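Local coordinates for predicted protein (Acinetobacter sp. RUH2624, PDB 4MEA) that probably hydrolyses epoxides as a secreted virulence factor of the Cif epoxide hydrolase group, built on the alpha/beta hydrolase fold, at residues I9-P13 / A14-Q18; K274-N277 / D278-V281; I90-P93 / G94-Q97. All blocks are in the same frame, centred on the assembly; numbering follows the deposited sequence.

Interaction 1 (I9-P13 / A14-Q18); sequences IDTPP and AVSQQ
Val-15 turns back on Thr-11 and Pro-12 at the point where the N-terminal loop turns into a helix. Its CB sits 3.4 Å from Pro-12 O. From there CG1, anti to the backbone N (chi1 169°), runs out to the methyl CG2 of Thr-11 at 3.7 Å, the two side chains crossing nearly at right angles. The other branch, CG2, lies alongside the Pro-12 ring, 4.0 Å from its CB, with both side chains pointing the same way. Pro-12 holds the N-cap position of helix 13-25, and Pro-13 opens the first turn, where a proline costs nothing, since the opening N-H of a helix has no carbonyl four residues back within it. The first i to i+4 bonds follow at once: Ser-16 N to Pro-12 O at 3.0 Å, and Gln-17 N to Pro-13 O at 2.9 Å. One residue on from Val-15, Ser-16 OG lies 3.6 Å from Thr-11 CG2. Ser-16 OG donates to a water at 2.6 Å, and the water donates to Thr-11 O at 2.9 Å, pinning the loop to the helix start. Asn-201 of helix 200-211 bonds to the same OG through ND2, and Ile-9 packs against that helix.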
loop_
_atom_site.group_PDB
_atom_site.type_symbol
_atom_site.label_atom_id
_atom_site.label_comp_id
_atom_site.label_asym_id
_atom_site.label_seq_id
_atom_site.Cartn_x
_atom_site.Cartn_y
_atom_site.Cartn_z
ATOM N N ILE A 9 0.948 6.331 -17.559
ATOM C CA ILE A 9 1.667 6.578 -18.812
ATOM C C ILE A 9 2.257 5.294 -19.370
ATOM O O ILE A 9 2.369 4.288 -18.665
ATOM C CB ILE A 9 2.819 7.597 -18.618
ATOM C CG1 ILE A 9 3.882 7.041 -17.661
ATOM C CG2 ILE A 9 2.268 8.921 -18.105
ATOM C CD1 ILE A 9 5.181 7.863 -17.633
ATOM N N ASP A 10 2.632 5.319 -20.644
ATOM C CA ASP A 10 3.369 4.195 -21.209
ATOM C C ASP A 10 4.694 4.656 -21.820
ATOM O O ASP A 10 5.290 3.961 -22.631
ATOM C CB ASP A 10 2.516 3.392 -22.205
ATOM C CG ASP A 10 2.067 4.216 -23.405
ATOM O OD1 ASP A 10 2.761 5.193 -23.764
ATOM O OD2 ASP A 10 1.018 3.870 -23.997
ATOM N N THR A 11 5.158 5.827 -21.410
ATOM C CA THR A 11 6.476 6.307 -21.841
ATOM C C THR A 11 7.569 5.325 -21.440
ATOM O O THR A 11 7.598 4.860 -20.305
ATOM C CB THR A 11 6.777 7.670 -21.221
ATOM O OG1 THR A 11 5.615 8.503 -21.338
ATOM C CG2 THR A 11 7.972 8.333 -21.911
ATOM N N PRO A 12 8.468 4.990 -22.380
ATOM C CA PRO A 12 9.587 4.100 -22.058
ATOM C C PRO A 12 10.505 4.759 -21.038
ATOM O O PRO A 12 10.766 5.959 -21.141
ATOM C CB PRO A 12 10.311 3.942 -23.400
ATOM C CG PRO A 12 9.264 4.218 -24.432
ATOM C CD PRO A 12 8.407 5.301 -23.822
ATOM N N PRO A 13 10.958 3.990 -20.039
ATOM C CA PRO A 13 11.844 4.522 -18.996
ATOM C C PRO A 13 13.055 5.290 -19.568
ATOM O O PRO A 13 13.495 6.276 -18.975
ATOM C CB PRO A 13 12.310 3.258 -18.270
ATOM C CG PRO A 13 11.160 2.292 -18.421
ATOM C CD PRO A 13 10.506 2.613 -19.749
ATOM N N ALA A 14 13.589 4.842 -20.699
ATOM C CA ALA A 14 14.768 5.483 -21.285
ATOM C C ALA A 14 14.416 6.863 -21.801
ATOM O O ALA A 14 15.209 7.799 -21.697
ATOM C CB ALA A 14 15.343 4.630 -22.406
ATOM N N VAL A 15 13.220 6.985 -22.365
ATOM C CA VAL A 15 12.727 8.270 -22.856
ATOM C C VAL A 15 12.507 9.230 -21.674
ATOM O O VAL A 15 12.937 10.389 -21.708
ATOM C CB VAL A 15 11.441 8.087 -23.711
ATOM C CG1 VAL A 15 10.778 9.417 -23.998
ATOM C CG2 VAL A 15 11.763 7.342 -25.010
ATOM N N SER A 16 11.870 8.739 -20.613
ATOM C CA SER A 16 11.733 9.530 -19.388
ATOM C C SER A 16 13.081 10.005 -18.831
ATOM O O SER A 16 13.208 11.144 -18.386
ATOM C CB SER A 16 10.987 8.736 -18.315
ATOM O OG SER A 16 9.655 8.488 -18.723
ATOM N N GLN A 17 14.082 9.127 -18.838
ATOM C CA GLN A 17 15.398 9.488 -18.318
ATOM C C GLN A 17 16.002 10.672 -19.100
ATOM O O GLN A 17 16.664 11.537 -18.521
ATOM C CB GLN A 17 16.341 8.281 -18.340
ATOM C CG GLN A 17 17.720 8.547 -17.711
ATOM C CD GLN A 17 17.621 9.068 -16.284
ATOM O OE1 GLN A 17 16.993 8.451 -15.429
ATOM N NE2 GLN A 17 18.233 10.219 -16.030
ATOM N N GLN A 18 15.755 10.716 -20.407
ATOM C CA GLN A 18 16.221 11.832 -21.241
ATOM C C GLN A 18 15.502 13.128 -20.865
ATOM O O GLN A 18 16.096 14.208 -20.887
ATOM C CB GLN A 18 16.026 11.527 -22.734
ATOM C CG GLN A 18 16.848 10.359 -23.259
ATOM C CD GLN A 18 16.311 9.814 -24.576
ATOM O OE1 GLN A 18 15.575 10.495 -25.295
ATOM N NE2 GLN A 18 16.666 8.571 -24.891
HETATM O O HOH W 1 8.652 6.208 -18.020
#

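Interaction 2 (K274-N277 / D278-V281); sequences KGVN and DVLV
Val-276 and Val-279 meet flank to flank across a tight turn, their side chains set at a slant to each other. Val-276 CG1, placed anti to the backbone N (chi1 -174°), touches Val-279 CB at 3.8 Å and Val-279 CG2 at 3.9 Å. Val-279 CG2 also lies 3.8 Å from Val-276 O, so one methyl packs on both the side chain and the carbonyl of the turn's first residue. The backbone here is a type II' beta turn from Val-276 to Val-279, with Asn-277 at a positive phi of 71°; Val-276 O and Val-279 N stand 3.7 Å apart, and no hydrogen bond closes it. One residue on, a water bridges the backbone, donating to Asn-277 O at 2.8 Å and accepting from Leu-280 N at 2.9 Å, so it links the turn to the first turn of helix 279-288. That helix forms the connection of a beta-alpha-beta crossover between the parallel strands 267-272 and 295-300. Further out, Thr-271 OG1 of the first of these strands also bonds to Asn-277 O. Asp-158 grips the turn from its other end, through OD2 to Val-276 N and, weakly, OD1 to Asn-277 N.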
loop_
_atom_site.group_PDB
_atom_site.type_symbol
_atom_site.label_atom_id
_atom_site.label_comp_id
_atom_site.label_asym_id
_atom_site.label_seq_id
_atom_site.Cartn_x
_atom_site.Cartn_y
_atom_site.Cartn_z
ATOM N N LYS A 274 -9.716 18.189 -1.915
ATOM C CA LYS A 274 -9.511 17.030 -2.797
ATOM C C LYS A 274 -8.216 16.277 -2.495
ATOM O O LYS A 274 -7.849 15.336 -3.212
ATOM C CB LYS A 274 -9.511 17.446 -4.276
ATOM C CG LYS A 274 -10.843 18.016 -4.760
ATOM C CD LYS A 274 -11.976 17.034 -4.508
ATOM C CE LYS A 274 -13.303 17.557 -5.058
ATOM N NZ LYS A 274 -14.450 16.669 -4.696
ATOM N N GLY A 275 -7.522 16.697 -1.443
ATOM C CA GLY A 275 -6.310 16.022 -1.016
ATOM C C GLY A 275 -6.610 15.174 0.208
ATOM O O GLY A 275 -7.521 14.352 0.193
ATOM N N VAL A 276 -5.850 15.380 1.276
ATOM C CA VAL A 276 -6.072 14.651 2.526
ATOM C C VAL A 276 -7.310 15.205 3.244
ATOM O O VAL A 276 -7.917 14.530 4.074
ATOM C CB VAL A 276 -4.821 14.698 3.438
ATOM C CG1 VAL A 276 -5.018 13.803 4.663
ATOM C CG2 VAL A 276 -3.596 14.244 2.645
ATOM N N ASN A 277 -7.675 16.440 2.911
ATOM C CA ASN A 277 -8.958 17.011 3.319
ATOM C C ASN A 277 -9.008 17.313 4.828
ATOM O O ASN A 277 -8.261 18.160 5.326
ATOM C CB ASN A 277 -10.116 16.091 2.862
ATOM C CG ASN A 277 -11.482 16.742 3.004
ATOM O OD1 ASN A 277 -11.590 17.938 3.274
ATOM N ND2 ASN A 277 -12.534 15.954 2.820
ATOM N N ASP A 278 -9.858 16.605 5.566
ATOM C CA ASP A 278 -10.120 16.985 6.957
ATOM C C ASP A 278 -9.328 16.244 8.047
ATOM O O ASP A 278 -9.522 16.509 9.239
ATOM C CB ASP A 278 -11.623 16.879 7.250
ATOM C CG ASP A 278 -12.153 15.472 7.088
ATOM O OD1 ASP A 278 -11.395 14.590 6.626
ATOM O OD2 ASP A 278 -13.341 15.252 7.412
ATOM N N VAL A 279 -8.449 15.322 7.659
ATOM C CA VAL A 279 -7.697 14.543 8.642
ATOM C C VAL A 279 -6.832 15.427 9.558
ATOM O O VAL A 279 -6.912 15.331 10.776
ATOM C CB VAL A 279 -6.809 13.469 7.974
ATOM C CG1 VAL A 279 -5.936 12.756 9.025
ATOM C CG2 VAL A 279 -7.669 12.470 7.200
ATOM N N LEU A 280 -6.014 16.288 8.965
ATOM C CA LEU A 280 -5.153 17.173 9.744
ATOM C C LEU A 280 -5.971 18.182 10.547
ATOM O O LEU A 280 -5.620 18.520 11.675
ATOM C CB LEU A 280 -4.183 17.920 8.819
ATOM C CG LEU A 280 -3.229 18.918 9.485
ATOM C CD1 LEU A 280 -2.245 18.193 10.390
ATOM C CD2 LEU A 280 -2.474 19.766 8.444
ATOM N N VAL A 281 -7.059 18.672 9.961
ATOM C CA VAL A 281 -7.903 19.661 10.631
ATOM C C VAL A 281 -8.426 19.109 11.957
ATOM O O VAL A 281 -8.319 19.762 13.003
ATOM C CB VAL A 281 -9.072 20.101 9.727
ATOM C CG1 VAL A 281 -10.060 20.954 10.498
ATOM C CG2 VAL A 281 -8.539 20.844 8.508
HETATM O O HOH W 2 -5.915 16.813 6.093
#

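Interaction 3 (I90-P93 / G94-Q97); sequences IDLP and GLGQ
Leu-92 to Leu-95 form a type II beta turn with Pro-93 and Gly-94 at its corners, closed by a hydrogen bond of 2.8 Å from Leu-95 N to Leu-92 O. On one flank of this turn the side chains of Leu-92 and Leu-95 lie side by side and point the same way, with Leu-95 CD1 4.2 Å from Leu-92 CB; beyond them helix 233-244 covers Leu-95 through Ala-238 and Ala-239. The polar half of the contact belongs to Asp-91. With CG beside its backbone N (chi1 -76°), the carboxylate reaches across to the chain past the turn, where Gln-97 N donates to Asp-91 OD2 at 2.8 Å. The N-H points straight at the oxygen, at 180°, but arrives from above the carboxylate plane, 42° out of it. Gly-96 CA slips by at 3.6 Å from Asp-91 OD2. Both glycines have positive phi, Gly-94 as third residue of the turn, and Gly-96 has no side chain to collide with that oxygen. A water ties the two side chains together: it donates to Asp-91 OD2 at 2.6 Å and accepts from Gln-97 NE2 at 2.8 Å, while Tyr-33 OH also bonds to NE2. The run Asp-Leu-Pro-Gly-Leu-Gly-Gln-Ser, with Gly-96 two residues ahead of Ser-98, matches the glycine-rich loop common in epoxide hydrolases of this fold; Ser-98 OG bonds to Asp-91 O. OD2 is therefore gripped by Gln-97 N, the water and His-50 ND1, and OD1 by Trp-71 N. So many donors around a buried carboxylate would fix its rotation and are consistent with its staying ionised.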
loop_
_atom_site.group_PDB
_atom_site.type_symbol
_atom_site.label_atom_id
_atom_site.label_comp_id
_atom_site.label_asym_id
_atom_site.label_seq_id
_atom_site.Cartn_x
_atom_site.Cartn_y
_atom_site.Cartn_z
ATOM N N ILE A 90 13.901 25.152 2.526
ATOM C CA ILE A 90 14.971 24.179 2.692
ATOM C C ILE A 90 14.555 22.819 2.143
ATOM O O ILE A 90 13.427 22.370 2.375
ATOM C CB ILE A 90 15.317 24.015 4.195
ATOM C CG1 ILE A 90 15.664 25.374 4.815
ATOM C CG2 ILE A 90 16.448 22.999 4.382
ATOM C CD1 ILE A 90 15.702 25.355 6.349
ATOM N N ASP A 91 15.466 22.169 1.421
ATOM C CA ASP A 91 15.280 20.782 1.001
ATOM C C ASP A 91 15.445 19.841 2.197
ATOM O O ASP A 91 16.474 19.873 2.874
ATOM C CB ASP A 91 16.301 20.397 -0.075
ATOM C CG ASP A 91 15.962 20.966 -1.434
ATOM O OD1 ASP A 91 14.808 21.416 -1.614
ATOM O OD2 ASP A 91 16.845 20.946 -2.328
ATOM N N LEU A 92 14.439 19.006 2.457
ATOM C CA LEU A 92 14.520 18.045 3.568
ATOM C C LEU A 92 15.778 17.200 3.471
ATOM O O LEU A 92 16.223 16.854 2.372
ATOM C CB LEU A 92 13.307 17.110 3.571
ATOM C CG LEU A 92 12.000 17.618 4.181
ATOM C CD1 LEU A 92 10.871 16.588 3.972
ATOM C CD2 LEU A 92 12.197 17.918 5.669
ATOM N N PRO A 93 16.342 16.833 4.625
ATOM C CA PRO A 93 17.505 15.941 4.622
ATOM C C PRO A 93 17.293 14.761 3.660
ATOM O O PRO A 93 16.265 14.078 3.720
ATOM C CB PRO A 93 17.568 15.454 6.070
ATOM C CG PRO A 93 16.986 16.598 6.867
ATOM C CD PRO A 93 15.869 17.142 5.986
ATOM N N GLY A 94 18.259 14.546 2.771
ATOM C CA GLY A 94 18.196 13.456 1.812
ATOM C C GLY A 94 17.488 13.776 0.506
ATOM O O GLY A 94 17.761 13.144 -0.516
ATOM N N LEU A 95 16.575 14.747 0.535
ATOM C CA LEU A 95 15.740 15.062 -0.623
ATOM C C LEU A 95 16.200 16.307 -1.376
ATOM O O LEU A 95 17.018 17.083 -0.877
ATOM C CB LEU A 95 14.281 15.219 -0.184
ATOM C CG LEU A 95 13.749 13.997 0.566
ATOM C CD1 LEU A 95 12.266 14.137 0.866
ATOM C CD2 LEU A 95 14.031 12.729 -0.244
ATOM N N GLY A 96 15.667 16.506 -2.578
ATOM C CA GLY A 96 16.075 17.635 -3.396
ATOM C C GLY A 96 17.586 17.600 -3.546
ATOM O O GLY A 96 18.149 16.575 -3.938
ATOM N N GLN A 97 18.254 18.701 -3.212
ATOM C CA GLN A 97 19.719 18.746 -3.298
ATOM C C GLN A 97 20.414 18.607 -1.941
ATOM O O GLN A 97 21.631 18.813 -1.828
ATOM C CB GLN A 97 20.168 20.010 -4.032
ATOM C CG GLN A 97 19.679 20.027 -5.476
ATOM C CD GLN A 97 19.957 21.335 -6.177
ATOM O OE1 GLN A 97 21.072 21.570 -6.656
ATOM N NE2 GLN A 97 18.943 22.197 -6.247
HETATM O O HOH W 3 16.593 21.385 -4.919
#

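From the N terminus the three contacts follow in series, interaction 1, then interaction 3, then interaction 2; none nests within or crosses another. Interaction 1 ends the leading loop at the start of helix 13-25, at the surface beside helix 200-211. Interaction 3 turns the chain as it leaves strand 87-90 of the central sheet, its side chains touching strand 47-54 and helices 108-123 and 233-244. Interaction 2 makes the bend from strand 267-272 into helix 279-288, near the edge of the same sheet formed by strand 295-300. Interactions 2 and 3 lie on opposite sides of the chain's centre, their own centres about 25 Å apart, and no two of the three touch.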